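PDB 6NXI: FAD:protein FMN transferase from Vibrio cholerae, which probably transfers the FMN moiety of FAD, with magnesium as cofactor, to the hydroxyl group of a threonine in a target flavoprotein. Local coordinates for residues 251-263 with 292-304. Sequence-based numbering, arbitrary orientation. Where two conformers were deposited one is given.
Sequences INNRVVSVTVLDK and IPVLMIVKTDDGF
Thr259 and Leu295 exchange two backbone hydrogen bonds, Thr259 N to Leu295 O and Leu295 N to Thr259 O, both 2.9 Å. Strands 255-262 and 294-299 run antiparallel, and Leu261 N continues the pairing to Pro293 O. Pro293, just before strand 294-299, has no N-H to return to Leu261 O, near which its ring CD sits instead, so the paired bonds stop here. Toward the other end the register slips by one: Val256 N gives a 2.7 Å bond to Ile297 O, while Ser257 N reaches that same oxygen only weakly, at 3.3 Å, and Ile297 N returns a full bond to Ser257 O. This is a classic beta bulge, with Val256 and Ser257 both opposite Ile297; Lys299 N closes the pairing beyond it on Arg254 O.

A water donates to Leu295 O and also hydrogen-bonds Ser257 OG and Thr259 OG1, so the two small hydroxyl side chains share one polar site on a face otherwise lined by Leu295 and Ile297. Ser257 chi1 of 73° sets OG between the backbone N and carbonyl carbon, where Ile297 CD1 comes within 3.5 Å. The two strands are neighbours in the eight-stranded antiparallel sheet of this ApbE-family protein, flanked by strands 220-225 and 304-308.

Beta-branched valines, which favour extended backbone, fill the layer under helix 265-278, which carries the magnesium ligands Asp269 and Thr273; its Met276 touches Val258 and its Leu275 Val294. Val258 CG1 meets Val294 CG1 at 3.7 Å, and its CG2 lies beside Met296 CG, the flexible methionine chain running alongside the valine. Val260 turns CG1, anti to the backbone N (chi1 177°), onto Ile292 CG2. At the far end the Leu261 and Pro293 side chains cross nearly at right angles, CB to CB 3.9 Å, and at the bulge Val256 CG2 touches the edge of the Phe304 ring at CE1.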
ATOM      1  N   ILE A 251       4.715  -9.094  12.191  1.00 23.32           N
ATOM      2  CA  ILE A 251       4.153  -8.313  13.316  0.60 25.41           C
ATOM      3  C   ILE A 251       3.384  -9.242  14.238  1.00 26.34           C
ATOM      4  O   ILE A 251       2.738 -10.193  13.770  1.00 27.97           O
ATOM      5  CB  ILE A 251       3.308  -7.115  12.858  0.60 27.14           C
ATOM      6  CG1 ILE A 251       2.169  -7.508  11.910  0.60 26.79           C
ATOM      7  CG2 ILE A 251       4.230  -6.063  12.284  0.60 28.10           C
ATOM      8  CD1 ILE A 251       1.134  -6.409  11.745  0.60 28.32           C
ATOM      9  N   ASN A 252       3.522  -8.948  15.508  1.00 27.10           N
ATOM     10  CA  ASN A 252       2.857  -9.661  16.608  1.00 29.90           C
ATOM     11  C   ASN A 252       2.281  -8.558  17.484  1.00 30.78           C
ATOM     12  O   ASN A 252       2.998  -8.078  18.428  1.00 35.71           O
ATOM     13  CB  ASN A 252       3.886 -10.534  17.308  1.00 33.68           C
ATOM     14  CG  ASN A 252       3.262 -11.292  18.446  1.00 38.90           C
ATOM     15  OD1 ASN A 252       2.055 -11.511  18.446  1.00 42.63           O
ATOM     16  ND2 ASN A 252       4.078 -11.659  19.422  1.00 43.56           N
ATOM     17  N   ASN A 253       1.117  -8.055  17.120  1.00 27.53           N
ATOM     18  CA  ASN A 253       0.407  -7.051  17.927  1.00 26.07           C
ATOM     19  C   ASN A 253      -1.086  -7.355  17.810  1.00 25.09           C
ATOM     20  O   ASN A 253      -1.391  -8.378  17.203  1.00 26.06           O
ATOM     21  CB  ASN A 253       0.854  -5.623  17.642  1.00 25.87           C
ATOM     22  CG  ASN A 253       0.440  -5.104  16.287  1.00 24.85           C
ATOM     23  OD1 ASN A 253      -0.490  -5.642  15.679  1.00 24.95           O
ATOM     24  ND2 ASN A 253       1.109  -4.041  15.843  1.00 25.90           N
ATOM     25  N   ARG A 254      -1.922  -6.485  18.366  1.00 26.54           N
ATOM     26  CA  ARG A 254      -3.372  -6.736  18.508  1.00 26.63           C
ATOM     27  C   ARG A 254      -4.069  -6.250  17.246  1.00 26.28           C
ATOM     28  O   ARG A 254      -5.305  -6.421  17.187  1.00 27.18           O
ATOM     29  CB  ARG A 254      -3.954  -6.044  19.741  1.00 28.22           C
ATOM     30  CG  ARG A 254      -3.583  -6.691  21.070  1.00 30.88           C
ATOM     31  CD  ARG A 254      -4.005  -5.789  22.211  1.00 32.80           C
ATOM     32  NE  ARG A 254      -3.060  -4.705  22.442  1.00 34.52           N
ATOM     33  CZ  ARG A 254      -1.964  -4.794  23.205  1.00 35.46           C
ATOM     34  NH1 ARG A 254      -1.627  -5.930  23.805  1.00 35.26           N
ATOM     35  NH2 ARG A 254      -1.189  -3.735  23.340  1.00 37.37           N
ATOM     36  N   VAL A 255      -3.360  -5.636  16.303  1.00 23.93           N
ATOM     37  CA  VAL A 255      -4.049  -4.915  15.204  1.00 25.20           C
ATOM     38  C   VAL A 255      -4.535  -5.909  14.156  1.00 24.60           C
ATOM     39  O   VAL A 255      -3.747  -6.671  13.647  1.00 24.65           O
ATOM     40  CB  VAL A 255      -3.180  -3.809  14.589  1.00 23.64           C
ATOM     41  CG1 VAL A 255      -3.944  -3.090  13.472  1.00 24.02           C
ATOM     42  CG2 VAL A 255      -2.707  -2.835  15.657  1.00 24.25           C
ATOM     43  N   VAL A 256      -5.829  -5.858  13.847  1.00 24.31           N
ATOM     44  CA  VAL A 256      -6.477  -6.747  12.853  1.00 25.32           C
ATOM     45  C   VAL A 256      -6.427  -6.053  11.486  1.00 24.20           C
ATOM     46  O   VAL A 256      -6.062  -6.700  10.504  1.00 24.51           O
ATOM     47  CB  VAL A 256      -7.935  -7.020  13.266  1.00 27.18           C
ATOM     48  CG1 VAL A 256      -8.694  -7.707  12.131  1.00 29.93           C
ATOM     49  CG2 VAL A 256      -7.994  -7.802  14.557  1.00 29.89           C
ATOM     50  N   SER A 257      -6.777  -4.777  11.440  1.00 24.66           N
ATOM     51  CA  SER A 257      -6.800  -4.030  10.160  1.00 23.98           C
ATOM     52  C   SER A 257      -6.639  -2.548  10.445  1.00 23.37           C
ATOM     53  O   SER A 257      -7.042  -2.044  11.502  1.00 23.17           O
ATOM     54  CB  SER A 257      -8.050  -4.328   9.342  1.00 26.47           C
ATOM     55  OG  SER A 257      -9.204  -3.715   9.911  1.00 28.04           O
ATOM     56  N   VAL A 258      -6.171  -1.828   9.432  1.00 21.85           N
ATOM     57  CA  VAL A 258      -6.020  -0.374   9.502  1.00 22.20           C
ATOM     58  C   VAL A 258      -6.522   0.146   8.178  1.00 21.58           C
ATOM     59  O   VAL A 258      -5.991  -0.303   7.138  1.00 22.17           O
ATOM     60  CB  VAL A 258      -4.554   0.035   9.732  1.00 20.50           C
ATOM     61  CG1 VAL A 258      -4.439   1.528   9.759  1.00 22.35           C
ATOM     62  CG2 VAL A 258      -3.993  -0.597  11.018  1.00 22.11           C
ATOM     63  N   THR A 259      -7.488   1.046   8.258  1.00 21.10           N
ATOM     64  CA  THR A 259      -8.019   1.797   7.105  1.00 20.91           C
ATOM     65  C   THR A 259      -7.599   3.268   7.224  1.00 21.41           C
ATOM     66  O   THR A 259      -7.858   3.881   8.255  1.00 21.63           O
ATOM     67  CB  THR A 259      -9.544   1.690   7.045  1.00 22.65           C
ATOM     68  OG1 THR A 259      -9.841   0.291   7.060  1.00 24.57           O
ATOM     69  CG2 THR A 259     -10.053   2.345   5.777  1.00 23.55           C
ATOM     70  N   VAL A 260      -7.003   3.821   6.153  1.00 20.76           N
ATOM     71  CA  VAL A 260      -6.520   5.211   6.098  1.00 21.03           C
ATOM     72  C   VAL A 260      -7.153   5.902   4.887  1.00 21.18           C
ATOM     73  O   VAL A 260      -7.136   5.334   3.779  1.00 20.55           O
ATOM     74  CB  VAL A 260      -4.979   5.257   6.030  1.00 21.49           C
ATOM     75  CG1 VAL A 260      -4.512   6.686   5.891  1.00 22.53           C
ATOM     76  CG2 VAL A 260      -4.331   4.582   7.229  1.00 23.10           C
ATOM     77  N   LEU A 261      -7.653   7.111   5.113  1.00 21.36           N
ATOM     78  CA  LEU A 261      -8.003   8.037   4.007  1.00 23.28           C
ATOM     79  C   LEU A 261      -6.885   9.062   3.794  1.00 23.13           C
ATOM     80  O   LEU A 261      -6.338   9.600   4.754  1.00 22.75           O
ATOM     81  CB  LEU A 261      -9.294   8.761   4.337  1.00 25.72           C
ATOM     82  CG  LEU A 261     -10.440   7.900   4.846  1.00 30.33           C
ATOM     83  CD1 LEU A 261     -11.672   8.778   5.133  1.00 32.64           C
ATOM     84  CD2 LEU A 261     -10.761   6.811   3.869  1.00 31.82           C
ATOM     85  N   ASP A 262      -6.626   9.369   2.530  1.00 23.35           N
ATOM     86  CA  ASP A 262      -5.710  10.474   2.150  1.00 22.52           C
ATOM     87  C   ASP A 262      -6.107  10.883   0.731  1.00 22.22           C
ATOM     88  O   ASP A 262      -6.568  10.030   0.015  1.00 20.93           O
ATOM     89  CB  ASP A 262      -4.243  10.059   2.199  1.00 22.97           C
ATOM     90  CG  ASP A 262      -3.256  11.219   2.138  1.00 24.93           C
ATOM     91  OD1 ASP A 262      -2.988  11.779   3.219  1.00 26.15           O
ATOM     92  OD2 ASP A 262      -2.810  11.588   1.003  1.00 24.64           O
ATOM     93  N   LYS A 263      -5.828  12.108   0.360  1.00 22.55           N
ATOM     94  CA  LYS A 263      -6.013  12.562  -1.035  1.00 23.94           C
ATOM     95  C   LYS A 263      -5.167  11.715  -2.001  1.00 21.81           C
ATOM     96  O   LYS A 263      -5.568  11.555  -3.165  1.00 23.29           O
ATOM     97  CB  LYS A 263      -5.675  14.055  -1.114  1.00 26.93           C
ATOM     98  CG  LYS A 263      -6.662  14.960  -0.374  1.00 32.98           C
ATOM     99  CD  LYS A 263      -8.055  14.969  -0.974  1.00 38.35           C
ATOM    100  CE  LYS A 263      -8.954  16.036  -0.384  1.00 41.52           C
ATOM    101  NZ  LYS A 263     -10.368  15.592  -0.449  1.00 45.53           N
ATOM    102  N   ILE A 292      -4.710  12.599  10.273  1.00 26.76           N
ATOM    103  CA  ILE A 292      -4.895  11.438   9.369  1.00 26.16           C
ATOM    104  C   ILE A 292      -6.188  10.738   9.749  1.00 25.06           C
ATOM    105  O   ILE A 292      -6.305  10.314  10.907  1.00 26.71           O
ATOM    106  CB  ILE A 292      -3.702  10.473   9.448  1.00 25.30           C
ATOM    107  CG1 ILE A 292      -2.358  11.175   9.306  1.00 25.81           C
ATOM    108  CG2 ILE A 292      -3.859   9.390   8.404  1.00 26.72           C
ATOM    109  CD1 ILE A 292      -1.193  10.259   9.566  1.00 26.02           C
ATOM    110  N   PRO A 293      -7.169  10.614   8.839  1.00 25.61           N
ATOM    111  CA  PRO A 293      -8.358   9.805   9.084  1.00 24.89           C
ATOM    112  C   PRO A 293      -7.970   8.318   9.093  1.00 25.29           C
ATOM    113  O   PRO A 293      -7.556   7.763   8.062  1.00 23.84           O
ATOM    114  CB  PRO A 293      -9.324  10.160   7.965  1.00 26.84           C
ATOM    115  CG  PRO A 293      -8.757  11.394   7.337  1.00 26.02           C
ATOM    116  CD  PRO A 293      -7.272  11.329   7.553  1.00 25.71           C
ATOM    117  N   VAL A 294      -8.112   7.677  10.256  1.00 26.07           N
ATOM    118  CA  VAL A 294      -7.736   6.252  10.394  1.00 25.95           C
ATOM    119  C   VAL A 294      -8.794   5.528  11.219  1.00 28.00           C
ATOM    120  O   VAL A 294      -9.262   6.094  12.244  1.00 27.72           O
ATOM    121  CB  VAL A 294      -6.365   6.082  11.059  1.00 28.08           C
ATOM    122  CG1 VAL A 294      -5.942   4.624  11.065  1.00 28.10           C
ATOM    123  CG2 VAL A 294      -5.331   6.953  10.380  1.00 28.91           C
ATOM    124  N   LEU A 295      -9.061   4.285  10.825  1.00 27.12           N
ATOM    125  CA  LEU A 295      -9.841   3.325  11.630  1.00 27.91           C
ATOM    126  C   LEU A 295      -8.973   2.093  11.830  1.00 28.18           C
ATOM    127  O   LEU A 295      -8.605   1.408  10.864  1.00 26.27           O
ATOM    128  CB  LEU A 295     -11.156   2.988  10.931  1.00 29.03           C
ATOM    129  CG  LEU A 295     -12.065   2.054  11.728  1.00 31.55           C
ATOM    130  CD1 LEU A 295     -12.604   2.765  12.947  1.00 33.11           C
ATOM    131  CD2 LEU A 295     -13.193   1.548  10.846  1.00 32.72           C
ATOM    132  N   MET A 296      -8.704   1.787  13.087  1.00 29.02           N
ATOM    133  CA  MET A 296      -7.964   0.559  13.417  1.00 29.54           C
ATOM    134  C   MET A 296      -8.891  -0.370  14.146  1.00 30.21           C
ATOM    135  O   MET A 296      -9.565   0.105  15.093  1.00 32.29           O
ATOM    136  CB  MET A 296      -6.808   0.825  14.347  1.00 32.99           C
ATOM    137  CG  MET A 296      -5.737   1.579  13.719  1.00 34.95           C
ATOM    138  SD  MET A 296      -4.386   1.267  14.836  1.00 42.51           S
ATOM    139  CE  MET A 296      -3.338   2.617  14.385  1.00 35.07           C
ATOM    140  N   ILE A 297      -8.917  -1.602  13.691  1.00 27.77           N
ATOM    141  CA  ILE A 297      -9.656  -2.678  14.383  1.00 29.14           C
ATOM    142  C   ILE A 297      -8.635  -3.523  15.123  1.00 27.36           C
ATOM    143  O   ILE A 297      -7.658  -3.954  14.515  1.00 24.66           O
ATOM    144  CB  ILE A 297     -10.456  -3.484  13.366  1.00 30.20           C
ATOM    145  CG1 ILE A 297     -11.450  -2.564  12.647  1.00 31.68           C
ATOM    146  CG2 ILE A 297     -11.127  -4.644  14.088  1.00 31.31           C
ATOM    147  CD1 ILE A 297     -12.198  -3.254  11.591  1.00 33.64           C
ATOM    148  N   VAL A 298      -8.870  -3.741  16.413  1.00 28.42           N
ATOM    149  CA  VAL A 298      -7.900  -4.474  17.259  1.00 30.19           C
ATOM    150  C   VAL A 298      -8.637  -5.586  17.968  1.00 29.88           C
ATOM    151  O   VAL A 298      -9.841  -5.428  18.255  1.00 30.91           O
ATOM    152  CB  VAL A 298      -7.130  -3.565  18.232  1.00 32.86           C
ATOM    153  CG1 VAL A 298      -6.768  -2.263  17.531  1.00 32.42           C
ATOM    154  CG2 VAL A 298      -7.865  -3.303  19.522  1.00 35.88           C
ATOM    155  N   LYS A 299      -7.911  -6.676  18.155  1.00 31.21           N
ATOM    156  CA  LYS A 299      -8.379  -7.860  18.926  1.00 33.11           C
ATOM    157  C   LYS A 299      -8.206  -7.548  20.411  1.00 33.96           C
ATOM    158  O   LYS A 299      -7.067  -7.279  20.802  1.00 35.84           O
ATOM    159  CB  LYS A 299      -7.580  -9.089  18.479  1.00 35.67           C
ATOM    160  CG  LYS A 299      -7.926 -10.395  19.180  1.00 40.76           C
ATOM    161  CD  LYS A 299      -9.124 -11.104  18.582  1.00 43.01           C
ATOM    162  CE  LYS A 299      -9.628 -12.210  19.491  1.00 45.62           C
ATOM    163  NZ  LYS A 299     -10.524 -11.681  20.546  1.00 47.75           N
ATOM    164  N   THR A 300      -9.294  -7.609  21.182  1.00 33.08           N
ATOM    165  CA  THR A 300      -9.295  -7.406  22.654  1.00 35.53           C
ATOM    166  C   THR A 300      -9.276  -8.780  23.312  1.00 36.19           C
ATOM    167  O   THR A 300      -9.260  -9.796  22.608  1.00 35.97           O
ATOM    168  CB  THR A 300     -10.513  -6.614  23.127  1.00 37.19           C
ATOM    169  OG1 THR A 300     -11.645  -7.466  22.954  1.00 38.22           O
ATOM    170  CG2 THR A 300     -10.697  -5.314  22.373  1.00 38.81           C
ATOM    171  N   ASP A 301      -9.250  -8.803  24.636  1.00 38.27           N
ATOM    172  CA  ASP A 301      -9.187 -10.072  25.386  1.00 41.39           C
ATOM    173  C   ASP A 301     -10.324 -11.019  24.970  1.00 42.19           C
ATOM    174  O   ASP A 301     -10.016 -12.222  24.813  1.00 44.26           O
ATOM    175  CB  ASP A 301      -9.216  -9.792  26.882  1.00 41.89           C
ATOM    176  CG  ASP A 301      -8.882 -11.018  27.693  1.00 43.21           C
ATOM    177  OD1 ASP A 301      -7.827 -11.654  27.390  1.00 44.00           O
ATOM    178  OD2 ASP A 301      -9.700 -11.333  28.583  1.00 43.34           O
ATOM    179  N   ASP A 302     -11.559 -10.535  24.793  1.00 43.36           N
ATOM    180  CA  ASP A 302     -12.709 -11.419  24.443  1.00 45.65           C
ATOM    181  C   ASP A 302     -13.502 -10.914  23.220  1.00 43.16           C
ATOM    182  O   ASP A 302     -14.666 -11.291  23.050  1.00 44.50           O
ATOM    183  CB  ASP A 302     -13.600 -11.621  25.670  1.00 51.86           C
ATOM    184  CG  ASP A 302     -14.121 -10.338  26.302  1.00 55.50           C
ATOM    185  OD1 ASP A 302     -13.858  -9.259  25.738  1.00 56.21           O
ATOM    186  OD2 ASP A 302     -14.768 -10.435  27.376  1.00 61.06           O
ATOM    187  N   GLY A 303     -12.918 -10.094  22.364  1.00 38.26           N
ATOM    188  CA  GLY A 303     -13.611  -9.656  21.146  1.00 36.81           C
ATOM    189  C   GLY A 303     -12.742  -8.726  20.330  1.00 33.24           C
ATOM    190  O   GLY A 303     -11.558  -9.050  20.104  1.00 30.63           O
ATOM    191  N   PHE A 304     -13.343  -7.642  19.882  1.00 34.24           N
ATOM    192  CA  PHE A 304     -12.720  -6.665  18.966  1.00 33.46           C
ATOM    193  C   PHE A 304     -13.178  -5.281  19.381  1.00 35.06           C
ATOM    194  O   PHE A 304     -14.253  -5.133  20.015  1.00 36.80           O
ATOM    195  CB  PHE A 304     -13.090  -6.923  17.501  1.00 33.39           C
ATOM    196  CG  PHE A 304     -12.727  -8.284  16.993  1.00 32.29           C
ATOM    197  CD1 PHE A 304     -11.465  -8.534  16.488  1.00 32.80           C
ATOM    198  CD2 PHE A 304     -13.625  -9.343  17.077  1.00 33.70           C
ATOM    199  CE1 PHE A 304     -11.093  -9.795  16.048  1.00 32.52           C
ATOM    200  CE2 PHE A 304     -13.257 -10.598  16.601  1.00 33.39           C
ATOM    201  CZ  PHE A 304     -11.986 -10.834  16.137  1.00 32.99           C
TER
HETATM  202  O   HOH W   1      -9.674  -1.004   9.600  1.00 28.36           O